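Local coordinates for protein glutathione transferase (Phanerochaete chrysosporium, PDB 4F0C) that binds glutathione in its oxidized disulfide form and, as a Ure2p-type glutathione transferase of a wood-degrading fungus, probably acts in glutathione-dependent detoxification, at residues T8-Q13 / A60-Y65; W19-L24 / D75-Y80. All coordinates share one frame; numbering follows the deposited sequence.

Contact 1 (T8-Q13 / A60-Y65); sequences TLFNHQ and ALIDHY. With SO4 (sulfate ion), chain G.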
# COMPACT_ATOMS: atom_id res chain seq x y z
N THR A 8 -14.09 9.66 15.81
CA THR A 8 -13.15 10.76 15.66
C THR A 8 -12.26 10.40 14.49
O THR A 8 -11.61 9.33 14.48
CB THR A 8 -12.26 10.98 16.90
OG1 THR A 8 -13.07 11.34 18.00
CG2 THR A 8 -11.24 12.11 16.66
N LEU A 9 -12.24 11.28 13.49
CA LEU A 9 -11.33 11.12 12.36
C LEU A 9 -10.19 12.12 12.52
O LEU A 9 -10.41 13.33 12.50
CB LEU A 9 -12.05 11.39 11.02
CG LEU A 9 -11.16 11.41 9.76
CD1 LEU A 9 -10.40 10.08 9.54
CD2 LEU A 9 -11.99 11.78 8.49
N PHE A 10 -8.97 11.62 12.67
CA PHE A 10 -7.82 12.50 12.67
C PHE A 10 -7.45 12.73 11.21
O PHE A 10 -7.17 11.79 10.47
CB PHE A 10 -6.65 11.89 13.46
CG PHE A 10 -6.94 11.74 14.94
CD1 PHE A 10 -6.82 12.82 15.80
CD2 PHE A 10 -7.33 10.51 15.46
CE1 PHE A 10 -7.06 12.69 17.16
CE2 PHE A 10 -7.57 10.36 16.84
CZ PHE A 10 -7.46 11.47 17.68
N ASN A 11 -7.52 13.99 10.81
CA ASN A 11 -7.39 14.37 9.42
C ASN A 11 -6.34 15.48 9.29
O ASN A 11 -5.73 15.92 10.28
CB ASN A 11 -8.78 14.81 8.91
CG ASN A 11 -8.95 14.66 7.39
OD1 ASN A 11 -7.99 14.37 6.68
ND2 ASN A 11 -10.16 14.88 6.90
N HIS A 12 -6.13 15.95 8.06
CA HIS A 12 -5.31 17.12 7.79
C HIS A 12 -5.98 17.88 6.64
O HIS A 12 -6.57 17.25 5.75
CB HIS A 12 -3.87 16.73 7.38
CG HIS A 12 -2.93 17.90 7.35
ND1 HIS A 12 -2.47 18.46 6.18
CD2 HIS A 12 -2.42 18.65 8.36
CE1 HIS A 12 -1.69 19.49 6.47
NE2 HIS A 12 -1.64 19.62 7.78
N GLN A 13 -5.89 19.21 6.67
CA GLN A 13 -6.57 20.04 5.68
C GLN A 13 -5.95 19.88 4.29
O GLN A 13 -6.67 19.81 3.29
CB GLN A 13 -6.57 21.52 6.11
CG GLN A 13 -7.26 21.81 7.46
CD GLN A 13 -6.28 21.86 8.63
OE1 GLN A 13 -5.27 21.15 8.65
NE2 GLN A 13 -6.58 22.72 9.60
N ALA A 60 -6.13 8.52 11.30
CA ALA A 60 -6.44 7.44 12.23
C ALA A 60 -7.90 7.67 12.61
O ALA A 60 -8.39 8.81 12.54
CB ALA A 60 -5.54 7.50 13.50
N LEU A 61 -8.57 6.60 13.01
CA LEU A 61 -10.01 6.66 13.30
C LEU A 61 -10.26 6.03 14.66
O LEU A 61 -9.74 4.95 14.93
CB LEU A 61 -10.79 5.83 12.26
CG LEU A 61 -12.32 5.79 12.45
CD1 LEU A 61 -12.93 6.94 11.70
CD2 LEU A 61 -12.91 4.45 11.96
N ILE A 62 -11.02 6.70 15.51
CA ILE A 62 -11.49 6.07 16.75
C ILE A 62 -12.98 5.82 16.65
O ILE A 62 -13.73 6.75 16.34
CB ILE A 62 -11.30 6.96 17.99
CG1 ILE A 62 -9.84 7.43 18.10
CG2 ILE A 62 -11.72 6.19 19.29
CD1 ILE A 62 -9.68 8.51 19.13
N ASP A 63 -13.41 4.58 16.90
CA ASP A 63 -14.82 4.24 16.91
C ASP A 63 -15.35 4.28 18.36
O ASP A 63 -15.21 3.33 19.14
CB ASP A 63 -15.03 2.88 16.23
CG ASP A 63 -16.50 2.51 16.06
OD1 ASP A 63 -17.40 3.17 16.67
OD2 ASP A 63 -16.73 1.51 15.34
N HIS A 64 -15.95 5.39 18.73
CA HIS A 64 -16.39 5.56 20.10
C HIS A 64 -17.54 4.62 20.48
O HIS A 64 -17.79 4.41 21.67
CB HIS A 64 -16.78 7.03 20.36
CG HIS A 64 -15.66 8.00 20.10
ND1 HIS A 64 -14.49 7.98 20.83
CD2 HIS A 64 -15.55 9.02 19.22
CE1 HIS A 64 -13.70 8.95 20.39
NE2 HIS A 64 -14.32 9.60 19.43
N TYR A 65 -18.26 4.08 19.49
CA TYR A 65 -19.42 3.22 19.78
C TYR A 65 -18.98 1.75 19.76
O TYR A 65 -19.81 0.85 19.88
CB TYR A 65 -20.56 3.43 18.77
CG TYR A 65 -21.17 4.83 18.72
CD1 TYR A 65 -20.74 5.85 19.58
CD2 TYR A 65 -22.22 5.11 17.82
CE1 TYR A 65 -21.34 7.15 19.51
CE2 TYR A 65 -22.79 6.37 17.74
CZ TYR A 65 -22.35 7.39 18.57
OH TYR A 65 -22.95 8.64 18.46
S SO4 G . 0.51 22.10 8.58
O1 SO4 G . 1.47 21.08 8.17
O2 SO4 G . 1.21 23.16 9.29
O3 SO4 G . -0.14 22.65 7.39
O4 SO4 G . -0.50 21.51 9.46

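Contact 2 (W19-L24 / D75-Y80); sequences WKVDML and DAILLY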
# COMPACT_ATOMS: atom_id res chain seq x y z
N TRP A 19 -9.05 12.24 3.55
CA TRP A 19 -10.29 12.62 2.84
C TRP A 19 -11.00 11.41 2.22
O TRP A 19 -12.20 11.46 1.98
CB TRP A 19 -10.03 13.75 1.82
CG TRP A 19 -9.63 14.98 2.60
CD1 TRP A 19 -8.35 15.45 2.83
CD2 TRP A 19 -10.52 15.83 3.37
NE1 TRP A 19 -8.41 16.56 3.66
CE2 TRP A 19 -9.72 16.81 4.00
CE3 TRP A 19 -11.91 15.87 3.55
CZ2 TRP A 19 -10.26 17.80 4.84
CZ3 TRP A 19 -12.45 16.88 4.38
CH2 TRP A 19 -11.62 17.81 5.01
N LYS A 20 -10.26 10.32 1.97
CA LYS A 20 -10.90 9.07 1.56
C LYS A 20 -11.92 8.65 2.60
O LYS A 20 -13.03 8.21 2.27
CB LYS A 20 -9.90 7.91 1.47
CG LYS A 20 -8.73 8.12 0.49
CD LYS A 20 -7.78 6.92 0.69
CE LYS A 20 -6.38 7.17 0.09
NZ LYS A 20 -5.47 6.01 0.49
N VAL A 21 -11.50 8.73 3.87
CA VAL A 21 -12.34 8.28 4.97
C VAL A 21 -13.50 9.26 5.16
O VAL A 21 -14.62 8.85 5.36
CB VAL A 21 -11.54 8.19 6.27
CG1 VAL A 21 -12.43 7.73 7.41
CG2 VAL A 21 -10.38 7.16 6.07
N ASP A 22 -13.20 10.56 5.15
CA ASP A 22 -14.27 11.57 5.18
C ASP A 22 -15.35 11.28 4.11
O ASP A 22 -16.55 11.31 4.41
CB ASP A 22 -13.64 12.96 4.99
CG ASP A 22 -14.66 14.10 5.05
OD1 ASP A 22 -15.32 14.40 4.02
OD2 ASP A 22 -14.78 14.69 6.14
N MET A 23 -14.93 11.01 2.87
CA MET A 23 -15.89 10.69 1.79
C MET A 23 -16.78 9.50 2.16
O MET A 23 -18.00 9.57 2.01
CB MET A 23 -15.14 10.33 0.50
CG MET A 23 -14.58 11.53 -0.22
SD MET A 23 -13.50 11.09 -1.60
CE MET A 23 -12.80 12.73 -1.93
N LEU A 24 -16.17 8.40 2.62
CA LEU A 24 -16.96 7.21 2.96
C LEU A 24 -17.92 7.45 4.11
O LEU A 24 -19.07 7.00 4.07
CB LEU A 24 -16.04 6.00 3.26
CG LEU A 24 -16.81 4.74 3.75
CD1 LEU A 24 -17.74 4.25 2.62
CD2 LEU A 24 -15.79 3.66 4.09
N ASP A 75 -6.68 3.10 3.96
CA ASP A 75 -7.45 2.08 3.26
C ASP A 75 -7.92 0.96 4.20
O ASP A 75 -8.95 0.31 3.95
CB ASP A 75 -6.67 1.46 2.07
CG ASP A 75 -6.55 2.41 0.89
OD1 ASP A 75 -7.11 3.56 0.93
OD2 ASP A 75 -5.94 2.00 -0.11
N ALA A 76 -7.15 0.72 5.26
CA ALA A 76 -7.66 -0.22 6.28
C ALA A 76 -8.86 0.36 7.02
O ALA A 76 -9.80 -0.37 7.37
CB ALA A 76 -6.57 -0.60 7.27
N ILE A 77 -8.84 1.66 7.27
CA ILE A 77 -10.00 2.35 7.83
C ILE A 77 -11.25 2.19 6.94
O ILE A 77 -12.36 1.91 7.45
CB ILE A 77 -9.70 3.85 8.07
CG1 ILE A 77 -8.60 3.99 9.13
CG2 ILE A 77 -10.97 4.63 8.52
CD1 ILE A 77 -8.05 5.41 9.23
N LEU A 78 -11.06 2.32 5.63
CA LEU A 78 -12.19 2.13 4.70
C LEU A 78 -12.77 0.72 4.84
O LEU A 78 -13.98 0.56 4.90
CB LEU A 78 -11.79 2.38 3.23
CG LEU A 78 -11.26 3.77 2.87
CD1 LEU A 78 -10.76 3.82 1.39
CD2 LEU A 78 -12.32 4.88 3.12
N LEU A 79 -11.90 -0.29 4.91
CA LEU A 79 -12.33 -1.67 5.08
C LEU A 79 -13.06 -1.86 6.40
O LEU A 79 -14.07 -2.56 6.45
CB LEU A 79 -11.13 -2.64 4.95
CG LEU A 79 -10.71 -2.79 3.48
CD1 LEU A 79 -9.26 -3.29 3.38
CD2 LEU A 79 -11.68 -3.78 2.74
N TYR A 80 -12.52 -1.28 7.47
CA TYR A 80 -13.13 -1.39 8.80
C TYR A 80 -14.56 -0.85 8.74
O TYR A 80 -15.51 -1.50 9.18
CB TYR A 80 -12.33 -0.58 9.84
CG TYR A 80 -13.01 -0.49 11.23
CD1 TYR A 80 -12.89 -1.52 12.16
CD2 TYR A 80 -13.78 0.62 11.57
CE1 TYR A 80 -13.52 -1.46 13.42
CE2 TYR A 80 -14.45 0.70 12.82
CZ TYR A 80 -14.30 -0.33 13.73
OH TYR A 80 -14.92 -0.24 14.97

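Contact 1 (T8-Q13 / A60-Y65)
T8 and I62 trade backbone hydrogen bonds in both directions: T8 N reaches I62 O at 3.0 Å, and I62 N returns to T8 O at 2.9 Å. The strands run antiparallel here; the N-to-C directions of the short segments 8-11 and 60-63 differ by 170°. T8 with I62 is a hydrogen-bonded pair, and L9 with L61, the next along, is a non-hydrogen-bonded one. Further on, F10 N donates to A60 O, also 2.9 Å away.

A side-chain bond joins T8 to H64, which follows D63. H64 NE2 donates to T8 OG1 over 2.6 Å, with the hydroxyl oxygen in the plane of the imidazole at the ring's edge. T8 OG1 stands beside its own backbone N, anti to the carbonyl carbon (chi1 -63°), on the side from which H64 comes. The hydroxyl also hydrogen-bonds E33 OE1 on the neighbouring strand 32-36, while H64 ND1 is engaged by D68 OD1. Apart from the strand pairing, H12 NE2 donates to O4 of a sulfate ion, probably from the crystallisation liquor, at 2.8 Å, the sulfur lying in the imidazole plane at its edge.

Apolar contacts gather on the sheet face that carries T8, F10, A60 and I62. I62 CD1 comes to the edge of the F10 ring, 3.6 Å from F10 CE2, and A60 CB lies 4.0 Å from F10 CD2. T8 CG2 sits over one face of that ring, 3.9 Å above its plane and offset toward the rim. On the other sheet face L9 and L61 project, L9 resting on V21 and D22 of helix 18-28.

T8 OG1 is thus gripped between an imidazole N-H and a carboxylate; D68 on H64 ND1, with E33 one bond beyond the hydroxyl, would probably favour a positively charged imidazole.

Contact 2 (W19-L24 / D75-Y80)
V21 and I77 meet methyl to methyl in the middle of the contact: I77 CG2 lies 3.6 Å from V21 CG2 and equally near V21 CG1, so one methyl of the isoleucine faces both branches of the valine. The two side chains cross at about a right angle. Next to them L78 reaches across with its end: L78 CD2 comes 3.5 Å from K20 O and 3.8 Å from L24 CD2. L24 answers from the other helix, L24 CD2 lying also 3.7 Å from L78 O. I168 of helix 168-172 touches both leucines.

Outward from this core, K20, whose CB lies 4.2 Å from L78 CD1, runs its extended chain out to the carboxylate of D75. There K20 NZ forms a salt bridge with D75 OD1 at 3.0 Å, approaching from above the carboxylate plane, 48° out of it. The ammonium group also bonds S74 OG and Q109 OE1, so three oxygens hold this buried charge. An alanine in place of K20 would probably leave the buried D75 carboxylate without its countercharge and S74 OG and Q109 OE1 without their ammonium partner.

The axes of segments 19-24 and 75-80 come within 9.3 Å, their N-to-C directions 18° apart. This near-parallel pair covers one face of the sheet, as in the thioredoxin-like domain of glutathione transferases, with K20 at the oxidized glutathione site and the D75 helix packing against F107 of the second subunit.

Contact 1 and contact 2 both belong to the N-terminal, thioredoxin-like domain, their centres about 10 Å apart: one joins two strands of the four-stranded mixed sheet, the other two helices lying against it. Along the chain the segments alternate, 8-13, 19-24, 60-65, then 75-80, so each strand segment is followed by a helix segment. Two hydrogen bonds join the contacts, a probable one from W19 NE1 to H12 O, just past strand 7-11, and a probable one between Y80 OH and D63 OD2. Sheet and helices are thus built as one unit, which presents K20 to the bound glutathione disulfide and helix 74-85 to the second subunit.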